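Local coordinates for inactive Zymogen C11 Protease (PDB 6MZO), which probably cleaves peptide bonds as a clostripain-like cysteine peptidase once its inactive zymogen has been activated, at residues Tyr164-Glu169 and Thr226-Lys231; Ala173-Ala178 and Glu234-Ala239; Ala239-Thr244 and Lys295-Lys300. One frame throughout, in Å; residues are numbered along the deposited sequence.

Contact 1 of 3, residues Tyr164-Glu169 and Thr226-Lys231; sequences YMSCAE and TISVMK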
# COMPACT_ATOMS: atom_id res chain seq x y z
N TYR A 164 -5.44 -3.44 1.21
CA TYR A 164 -4.78 -4.50 1.97
C TYR A 164 -3.26 -4.47 1.94
O TYR A 164 -2.63 -5.48 2.25
CB TYR A 164 -5.28 -5.87 1.52
CG TYR A 164 -6.77 -6.03 1.61
CD1 TYR A 164 -7.44 -5.84 2.84
CD2 TYR A 164 -7.52 -6.34 0.50
CE1 TYR A 164 -8.79 -6.03 2.90
CE2 TYR A 164 -8.90 -6.55 0.56
CZ TYR A 164 -9.55 -6.37 1.78
OH TYR A 164 -10.90 -6.56 1.88
N MET A 165 -2.66 -3.33 1.62
CA MET A 165 -1.23 -3.39 1.42
C MET A 165 -0.45 -3.26 2.66
O MET A 165 0.73 -3.57 2.70
CB MET A 165 -0.75 -2.29 0.39
CG MET A 165 -1.33 -2.53 -1.00
SD MET A 165 -0.90 -4.10 -1.79
CE MET A 165 0.81 -3.71 -2.32
N SER A 166 -1.06 -2.74 3.74
CA SER A 166 -0.36 -2.74 5.03
C SER A 166 -0.47 -4.10 5.65
O SER A 166 -1.38 -4.35 6.49
CB SER A 166 -0.97 -1.71 6.02
OG SER A 166 -0.60 -0.40 5.60
N CYS A 167 0.43 -4.98 5.29
CA CYS A 167 0.55 -6.29 5.91
C CYS A 167 2.00 -6.61 6.02
O CYS A 167 2.82 -5.99 5.35
CB CYS A 167 -0.14 -7.36 5.10
SG CYS A 167 0.54 -7.50 3.40
N ALA A 168 2.33 -7.52 6.90
CA ALA A 168 3.72 -7.82 7.15
C ALA A 168 4.38 -8.23 5.88
O ALA A 168 5.57 -7.92 5.64
CB ALA A 168 3.87 -8.90 8.18
N GLU A 169 3.68 -9.04 5.09
CA GLU A 169 4.31 -9.60 3.93
C GLU A 169 4.77 -8.56 2.92
O GLU A 169 5.86 -8.70 2.32
CB GLU A 169 3.36 -10.56 3.22
CG GLU A 169 2.91 -11.81 4.04
CD GLU A 169 1.67 -11.53 4.94
OE1 GLU A 169 1.32 -10.38 5.16
OE2 GLU A 169 1.13 -12.54 5.40
N THR A 226 -8.73 2.85 7.67
CA THR A 226 -7.62 2.39 8.50
C THR A 226 -6.35 2.78 7.80
O THR A 226 -6.31 2.64 6.54
CB THR A 226 -7.63 0.86 8.74
OG1 THR A 226 -7.41 0.17 7.48
CG2 THR A 226 -8.95 0.39 9.42
N ILE A 227 -5.32 3.22 8.54
CA ILE A 227 -4.06 3.63 7.90
C ILE A 227 -2.91 3.22 8.81
O ILE A 227 -3.08 3.08 10.05
CB ILE A 227 -4.06 5.17 7.63
CG1 ILE A 227 -2.91 5.58 6.68
CG2 ILE A 227 -4.12 5.92 8.96
CD1 ILE A 227 -3.27 5.07 5.31
N SER A 228 -1.77 2.94 8.22
CA SER A 228 -0.53 2.73 8.97
C SER A 228 0.68 3.05 8.17
O SER A 228 0.62 3.15 6.91
CB SER A 228 -0.41 1.30 9.47
OG SER A 228 -0.50 0.37 8.40
N VAL A 229 1.74 3.33 8.92
CA VAL A 229 3.02 3.66 8.32
C VAL A 229 4.11 2.77 8.89
O VAL A 229 4.27 2.71 10.14
CB VAL A 229 3.42 5.10 8.66
CG1 VAL A 229 4.75 5.43 8.00
CG2 VAL A 229 2.42 6.09 8.16
N MET A 230 4.86 2.11 8.02
CA MET A 230 5.89 1.15 8.48
C MET A 230 7.26 1.71 8.19
O MET A 230 7.52 2.28 7.09
CB MET A 230 5.69 -0.24 7.82
CG MET A 230 4.71 -1.16 8.51
SD MET A 230 3.07 -0.48 8.70
CE MET A 230 2.62 -0.35 6.95
N LYS A 231 8.17 1.54 9.16
CA LYS A 231 9.55 2.00 9.04
C LYS A 231 10.41 0.80 8.58
O LYS A 231 10.68 -0.15 9.35
CB LYS A 231 10.05 2.58 10.41
CG LYS A 231 11.46 3.24 10.33
CD LYS A 231 11.67 3.95 11.68
CE LYS A 231 13.07 4.54 11.77
NZ LYS A 231 13.97 3.45 12.14
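The inverse gamma turn centred on Ser166 faces Ser228 and Met230 of strand 226-231, deep inside the clostripain-like domain. The turn follows strand 155-162 and leads into helix 168-173, with Cys167 at the N-cap; its weak closing bond runs from Cys167 N to Met165 O at 3.0 Å. Turning here points the Ser166 side chain at the strand, and the CA atoms of Ser166 and Ser228 come within 6.7 Å.

Ser228 OG points end-on at the flank of the Ser166 CB-OG bond, 2.9 Å from Ser166 OG and 3.2 Å from Ser166 CB. Ser166 OG would donate to it, although the modelled place of Ser166 OG is less sure and the bond deserves caution. Ser228 OG sits between its own backbone N and carbonyl carbon (chi1 57°), and its stronger partner is the carbonyl oxygen of Gly330. Two residues on, Met230 bends at both chi2 and chi3, curling its methyl back over the serine pair: CE lies 3.5 Å from Ser166 OG and 3.5 Å from Ser228 OG. A buried polar link is thus lidded by a nonpolar methyl.

Backbone hydrogen bonds also join Ser166 to Ser184 and Ser332. On the opposite face of the strand, Ile227 and Val229 pack against helix 209-220. Strand 178-183 separates strands 155-162 and 226-231 in the sheet, so the turn reaches past its neighbour. Such a loop, at the end of a central parallel strand, is where clan CD peptidases of the caspase-like alpha/beta fold carry their nucleophilic cysteine.

Contact 2 of 3, residues Ala173-Ala178 and Glu234-Ala239; sequences AFRGCA and ELDELA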
# COMPACT_ATOMS: atom_id res chain seq x y z
N ALA A 173 8.52 -7.31 2.05
CA ALA A 173 9.01 -7.46 0.64
C ALA A 173 9.62 -6.16 0.12
O ALA A 173 10.56 -6.24 -0.72
CB ALA A 173 7.87 -7.88 -0.29
N PHE A 174 9.06 -5.04 0.55
CA PHE A 174 9.54 -3.74 0.03
C PHE A 174 10.53 -3.05 0.92
O PHE A 174 10.86 -1.87 0.67
CB PHE A 174 8.35 -2.79 -0.28
CG PHE A 174 7.52 -3.28 -1.45
CD1 PHE A 174 6.47 -4.21 -1.25
CD2 PHE A 174 7.81 -2.89 -2.73
CE1 PHE A 174 5.74 -4.71 -2.31
CE2 PHE A 174 7.10 -3.38 -3.82
CZ PHE A 174 6.07 -4.32 -3.60
N ARG A 175 11.02 -3.73 1.96
CA ARG A 175 11.86 -3.05 2.97
C ARG A 175 13.16 -2.50 2.39
O ARG A 175 13.70 -1.55 2.95
CB ARG A 175 12.19 -4.01 4.13
CG ARG A 175 13.12 -5.16 3.74
CD ARG A 175 13.10 -6.19 4.91
NE ARG A 175 14.10 -7.21 4.76
CZ ARG A 175 14.05 -8.20 3.87
NH1 ARG A 175 13.01 -8.27 3.06
NH2 ARG A 175 15.02 -9.10 3.73
N GLY A 176 13.63 -3.13 1.34
CA GLY A 176 14.88 -2.71 0.73
C GLY A 176 14.79 -1.55 -0.24
O GLY A 176 15.87 -0.93 -0.52
N CYS A 177 13.60 -1.22 -0.76
CA CYS A 177 13.55 -0.16 -1.77
C CYS A 177 12.80 1.09 -1.33
O CYS A 177 12.65 2.03 -2.13
CB CYS A 177 12.97 -0.68 -3.06
SG CYS A 177 11.26 -1.13 -2.85
N ALA A 178 12.38 1.13 -0.08
CA ALA A 178 11.69 2.27 0.45
C ALA A 178 11.95 2.46 1.92
O ALA A 178 11.90 1.55 2.65
CB ALA A 178 10.21 2.14 0.22
N GLU A 234 13.16 -1.46 10.30
CA GLU A 234 12.78 -2.18 11.52
C GLU A 234 12.20 -3.54 11.13
O GLU A 234 11.98 -4.40 11.95
CB GLU A 234 11.76 -1.43 12.33
CG GLU A 234 12.23 -0.03 12.71
CD GLU A 234 13.27 -0.02 13.84
OE1 GLU A 234 13.58 -1.09 14.41
OE2 GLU A 234 13.67 1.12 14.20
N LEU A 235 12.04 -3.73 9.81
CA LEU A 235 11.36 -4.98 9.39
C LEU A 235 12.21 -6.21 9.54
O LEU A 235 11.65 -7.31 9.81
CB LEU A 235 10.84 -4.81 7.96
CG LEU A 235 9.37 -4.47 7.88
CD1 LEU A 235 8.53 -5.77 8.27
CD2 LEU A 235 8.94 -3.36 8.76
N ASP A 236 13.53 -6.09 9.40
CA ASP A 236 14.31 -7.31 9.66
C ASP A 236 14.16 -7.81 11.10
O ASP A 236 13.98 -9.04 11.34
CB ASP A 236 15.80 -7.06 9.37
CG ASP A 236 16.09 -6.97 7.89
OD1 ASP A 236 15.56 -7.76 7.12
OD2 ASP A 236 16.90 -6.09 7.50
N GLU A 237 14.12 -6.87 12.04
CA GLU A 237 13.97 -7.27 13.42
C GLU A 237 12.58 -7.87 13.63
O GLU A 237 12.42 -8.88 14.34
CB GLU A 237 14.18 -6.08 14.35
CG GLU A 237 13.98 -6.48 15.80
CD GLU A 237 14.02 -5.30 16.73
OE1 GLU A 237 14.87 -4.40 16.53
OE2 GLU A 237 13.19 -5.27 17.67
N LEU A 238 11.56 -7.29 12.98
CA LEU A 238 10.20 -7.80 13.19
C LEU A 238 10.15 -9.25 12.67
O LEU A 238 9.55 -10.15 13.29
CB LEU A 238 9.17 -6.87 12.48
CG LEU A 238 7.70 -7.32 12.60
CD1 LEU A 238 7.26 -7.42 14.06
CD2 LEU A 238 6.91 -6.30 11.87
N ALA A 239 10.84 -9.52 11.56
CA ALA A 239 10.76 -10.86 10.99
C ALA A 239 11.49 -11.80 11.92
O ALA A 239 11.01 -12.88 12.17
CB ALA A 239 11.37 -10.90 9.61
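Arg175 and Asp236 form a salt bridge through one oxygen: Arg175 NE donates to Asp236 OD1 at 2.8 Å, with a bent N-H...O angle of 143°. The carboxylate comes to the edge of the guanidinium but does not lie flat against it. The two planes are 84° apart, and NE meets OD1 from above the carboxylate plane, 39° out of it. This is single-point contact, not a two-pronged pairing, since Arg175 NH2 stays 3.7 Å from the same oxygen.

The rest of the guanidinium is held by other residues. NH1 bridges to Glu351 and bonds the carbonyl oxygen of Tyr172, whose ring also makes a cation-pi contact with the arginine, so the group has little freedom to rotate. Asp236 lies in the first turn of helix 235-246, where the helix end would probably favour its negative charge.

Arg175 belongs to the connection between helix 168-173 and strand 178-183, the second half of a beta-alpha-beta unit that starts with strand 155-162. Its chain is extended from CG to NE and lies across Leu235 on the way to the aspartate. Arg175 CD rests 4.0 Å from Leu235 CB, and Arg175 CB is 4.1 Å from that same carbon. Leu235 itself turns its isopropyl end, CG and both CD methyls, away from the arginine, leaving its CB as the point of touch. On the far side of the loop, Phe174 packs edge-to-face on Phe160.

Contact 3 of 3, residues Ala239-Thr244 and Lys295-Lys300; sequences AATCRT and KRSMEK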
# COMPACT_ATOMS: atom_id res chain seq x y z
N ALA A 239 10.84 -9.52 11.56
CA ALA A 239 10.76 -10.86 10.99
C ALA A 239 11.49 -11.80 11.92
O ALA A 239 11.01 -12.88 12.17
CB ALA A 239 11.37 -10.90 9.61
N ALA A 240 12.61 -11.34 12.47
CA ALA A 240 13.38 -12.24 13.33
C ALA A 240 12.57 -12.60 14.57
O ALA A 240 12.59 -13.77 15.04
CB ALA A 240 14.68 -11.60 13.70
N THR A 241 11.82 -11.61 15.07
CA THR A 241 11.08 -11.82 16.29
C THR A 241 9.98 -12.82 15.93
O THR A 241 9.68 -13.74 16.69
CB THR A 241 10.53 -10.51 16.82
OG1 THR A 241 11.62 -9.63 17.19
CG2 THR A 241 9.64 -10.77 18.00
N CYS A 242 9.37 -12.66 14.74
CA CYS A 242 8.28 -13.57 14.34
C CYS A 242 8.82 -14.93 14.04
O CYS A 242 8.15 -15.95 14.33
CB CYS A 242 7.52 -13.00 13.12
SG CYS A 242 6.54 -11.56 13.56
N ARG A 243 10.06 -14.98 13.53
CA ARG A 243 10.62 -16.28 13.22
C ARG A 243 10.63 -17.17 14.47
O ARG A 243 10.32 -18.41 14.38
CB ARG A 243 12.05 -16.09 12.66
CG ARG A 243 12.73 -17.45 12.33
CD ARG A 243 14.15 -17.19 11.82
NE ARG A 243 14.15 -16.10 10.87
CZ ARG A 243 14.80 -14.94 11.03
NH1 ARG A 243 15.59 -14.75 12.09
NH2 ARG A 243 14.67 -13.99 10.10
N THR A 244 10.83 -16.55 15.63
CA THR A 244 11.00 -17.38 16.84
C THR A 244 9.73 -18.14 17.20
O THR A 244 9.81 -19.26 17.74
CB THR A 244 11.47 -16.55 18.06
OG1 THR A 244 10.45 -15.64 18.45
CG2 THR A 244 12.72 -15.75 17.71
N LYS A 295 5.36 -7.57 20.47
CA LYS A 295 4.82 -6.20 20.72
C LYS A 295 5.87 -5.11 20.70
O LYS A 295 5.61 -4.02 20.12
CB LYS A 295 4.03 -6.20 22.04
CG LYS A 295 2.67 -6.93 21.83
CD LYS A 295 1.74 -6.74 23.04
CE LYS A 295 2.05 -7.73 24.14
NZ LYS A 295 1.08 -7.57 25.28
N ARG A 296 7.04 -5.40 21.26
CA ARG A 296 8.12 -4.39 21.21
C ARG A 296 8.62 -4.13 19.78
O ARG A 296 8.91 -2.97 19.43
CB ARG A 296 9.26 -4.83 22.09
CG ARG A 296 8.93 -4.69 23.57
CD ARG A 296 10.17 -4.90 24.41
NE ARG A 296 9.99 -4.25 25.71
CZ ARG A 296 10.40 -4.73 26.88
NH1 ARG A 296 11.05 -5.89 26.96
NH2 ARG A 296 10.16 -4.04 27.99
N SER A 297 8.69 -5.20 18.98
CA SER A 297 9.16 -5.04 17.61
C SER A 297 8.14 -4.27 16.78
O SER A 297 8.53 -3.40 15.98
CB SER A 297 9.48 -6.39 16.95
OG SER A 297 10.63 -6.95 17.61
N MET A 298 6.86 -4.57 17.00
CA MET A 298 5.77 -3.87 16.33
C MET A 298 5.80 -2.40 16.71
O MET A 298 5.55 -1.54 15.85
CB MET A 298 4.40 -4.44 16.70
CG MET A 298 4.08 -5.83 16.03
SD MET A 298 3.79 -5.60 14.25
CE MET A 298 2.04 -5.05 14.36
N GLU A 299 6.05 -2.07 17.98
CA GLU A 299 6.11 -0.65 18.38
C GLU A 299 7.17 0.10 17.57
O GLU A 299 7.01 1.30 17.30
CB GLU A 299 6.46 -0.51 19.87
CG GLU A 299 5.34 -0.94 20.79
CD GLU A 299 5.77 -0.95 22.27
OE1 GLU A 299 6.57 -0.08 22.66
OE2 GLU A 299 5.29 -1.82 23.04
N LYS A 300 8.26 -0.60 17.22
CA LYS A 300 9.31 0.08 16.44
C LYS A 300 8.97 0.16 14.94
O LYS A 300 9.31 1.20 14.29
CB LYS A 300 10.66 -0.63 16.60
CG LYS A 300 11.29 -0.44 17.95
CD LYS A 300 12.28 -1.54 18.25
CE LYS A 300 13.60 -1.37 17.55
NZ LYS A 300 14.61 -2.31 18.14
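Helices 235-246 and 288-301 run past each other in roughly opposite directions; between residues 239-244 and 295-300 the backbones are closest at Thr241 and Ser297, whose CA atoms are 7.2 Å apart. This is antiparallel helix packing at the edge of the alpha/beta fold: the first helix follows strand 226-231, and the second leads into strand 302-307, the next strand of the sheet and its outermost on that side.

Between 239-244 and 295-300 a single side-chain pair meets. Thr241 OG1 and Ser297 OG come tip to tip at 2.9 Å in a hydrogen bond that either hydroxyl could donate. Both oxygens stand beside their own backbone N (chi1 -64° for Thr241 and -68° for Ser297), which also puts each near the carbonyl one turn earlier in its helix. Thr241 OG1 bonds Glu237 O in this way, while Ser297 OG has a weaker link to Ala293 O. Ser297 OG further meets the carboxylate of Glu237, so the two hydroxyls sit in a small polar cluster between the helices. Carbon contact is slight: Thr241 CB is 3.6 Å from Ser297 OG, and the methyl CG2 of Thr241 is 4.0 Å from it.

Greasier packing lies alongside. Cys242 touches Phe278, Phe294, Trp352 and Val356, and Met298 also reaches Phe278. Thr241 is tied into its own helix by its backbone oxygen as well. Thr241 O takes two donors from one residue, Thr244 N at 3.2 Å and Thr244 OG1 at 2.7 Å, the hydroxyl approaching at a C=O...O angle of 149°.

From the N terminus, the chain leaves strand 155-162 through 164-169, passes 173-178 and strand 178-183, and returns at strand 226-231 to close contact 1. A few residues later, 234-239 comes back to 173-178 and closes contact 2, so these two loops cross. Contact 3 opens only afterwards, in series, when helix 288-301 returns to helix 235-246. Contacts 2 and 3 share Ala239 and are joined by a salt bridge from Glu237 to Lys300; Lys231 of contact 1 packs on the Lys300 backbone. Together they tie the middle of the sheet, through helix 235-246, to the helix preceding its edge strand 302-307.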